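Imine reductase (Amycolatopsis orientalis, PDB 5A9R) catalyses the reduction of imines to amines, most probably with NADPH as the hydride donor. Local coordinates at the interface of chains A and B. Residues are numbered along the deposited sequence; one frame, centred on the assembly and turned at random. Chains: chain A/B, Imine reductase.

The interface of chains A and B. Residues chain A 122, 134, 136, 174; chain B 205-206, 209-210.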
# COMPACT_ATOMS: atom_id res chain seq x y z
N MET A 122 -0.41 17.55 -3.51
CA MET A 122 -0.46 16.15 -2.96
C MET A 122 -0.64 16.10 -1.47
O MET A 122 -0.34 15.05 -0.83
CB MET A 122 0.77 15.40 -3.39
CG MET A 122 1.00 15.37 -4.93
SD MET A 122 -0.36 14.74 -5.83
CE MET A 122 -0.32 13.02 -5.26
N VAL A 134 4.30 18.33 -1.25
CA VAL A 134 4.79 18.00 -2.62
C VAL A 134 3.72 18.45 -3.60
O VAL A 134 2.49 18.20 -3.40
CB VAL A 134 5.10 16.52 -2.84
CG1 VAL A 134 5.39 16.19 -4.31
CG2 VAL A 134 6.19 16.12 -1.88
N LEU A 136 3.05 18.19 -7.82
CA LEU A 136 3.47 17.62 -9.11
C LEU A 136 3.00 18.53 -10.22
O LEU A 136 1.87 18.96 -10.27
CB LEU A 136 2.86 16.22 -9.35
CG LEU A 136 3.12 15.26 -8.18
CD1 LEU A 136 2.44 13.92 -8.44
CD2 LEU A 136 4.61 15.06 -7.84
N LEU A 174 -2.10 7.90 -8.23
CA LEU A 174 -1.62 7.78 -6.84
C LEU A 174 -2.76 7.71 -5.85
O LEU A 174 -2.73 6.86 -4.90
CB LEU A 174 -0.63 8.92 -6.52
CG LEU A 174 0.67 8.86 -7.28
CD1 LEU A 174 1.42 10.15 -7.09
CD2 LEU A 174 1.50 7.63 -6.88
N LEU B 205 8.22 7.70 -8.20
CA LEU B 205 7.35 8.49 -7.36
C LEU B 205 6.39 7.64 -6.51
O LEU B 205 6.17 7.95 -5.36
CB LEU B 205 6.55 9.44 -8.24
CG LEU B 205 7.36 10.67 -8.67
CD1 LEU B 205 6.49 11.50 -9.65
CD2 LEU B 205 7.71 11.50 -7.45
N ALA B 206 5.89 6.56 -7.09
CA ALA B 206 4.84 5.83 -6.40
C ALA B 206 5.30 5.02 -5.21
O ALA B 206 4.65 4.95 -4.19
CB ALA B 206 4.15 4.96 -7.36
N TRP B 209 8.56 7.45 -2.92
CA TRP B 209 8.02 8.51 -2.19
C TRP B 209 6.57 8.25 -1.67
O TRP B 209 6.34 8.31 -0.47
CB TRP B 209 8.02 9.81 -3.10
CG TRP B 209 7.18 10.92 -2.50
CD1 TRP B 209 7.31 11.52 -1.29
CD2 TRP B 209 5.96 11.46 -3.07
NE1 TRP B 209 6.24 12.39 -1.05
CE2 TRP B 209 5.41 12.36 -2.13
CE3 TRP B 209 5.31 11.26 -4.28
CZ2 TRP B 209 4.19 13.08 -2.44
CZ3 TRP B 209 4.12 11.99 -4.59
CH2 TRP B 209 3.58 12.84 -3.61
N PHE B 210 5.63 8.08 -2.59
CA PHE B 210 4.22 8.14 -2.18
C PHE B 210 3.84 7.06 -1.14
O PHE B 210 3.12 7.33 -0.17
CB PHE B 210 3.32 8.10 -3.41
CG PHE B 210 1.90 8.44 -3.11
CD1 PHE B 210 1.47 9.75 -3.02
CD2 PHE B 210 0.94 7.42 -3.08
CE1 PHE B 210 0.10 10.05 -2.84
CE2 PHE B 210 -0.40 7.71 -2.82
CZ PHE B 210 -0.79 9.02 -2.71
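Two neighbouring aromatic residues on one helix of chain B are received by apolar groups from a loop, a strand and a helix of chain A, a compact case of an interface patch that rests on apolar packing rather than polar bonds; no N or O in this patch comes within bonding distance of the partner chain. B:Trp209 contributes most buried surface, 69 Å². Its CG lies anti to the backbone N (chi1 167°), and the six-membered end of the indole points at chain A. A:Val134 meets it tip to tip, CB lying 3.6 Å from B:Trp209 CZ2, while CG1 sits above one indole face towards the rim. The opposite face is backed by CB of B:Phe210, so the ring is sandwiched and its tilt probably fixed. A:Met122 comes in at the edge, in the ring plane, its CB 3.8 Å from B:Trp209 CH2.

CH-pi packing governs the second aromatic. A:Leu174 slides past B:Phe210 in the opposite direction, placing CB over the centre of the phenyl face, 3.8 Å from its centroid, while CD2 reaches CB of B:Ala206 at 3.8 Å. The bent chain of A:Met122 (chi2 -56°, chi3 -67°) brings its terminal methyl CE to 3.9 Å from B:Phe210 CE1. An alanine in place of B:Phe210 would remove the ring beneath A:Leu174 CB and beside A:Met122 CE, and would probably loosen both contacts.

A:Leu136 and B:Leu205 flank the patch more loosely. Within the two-fold homodimer interface, helix 199-228 of chain B lies against the Rossmann-type cofactor domain (strand 134-139, loop residue A:Met122) and long helix 166-193 of chain A, a cross-subunit union likely to stabilise the dimer, as in related imine reductases.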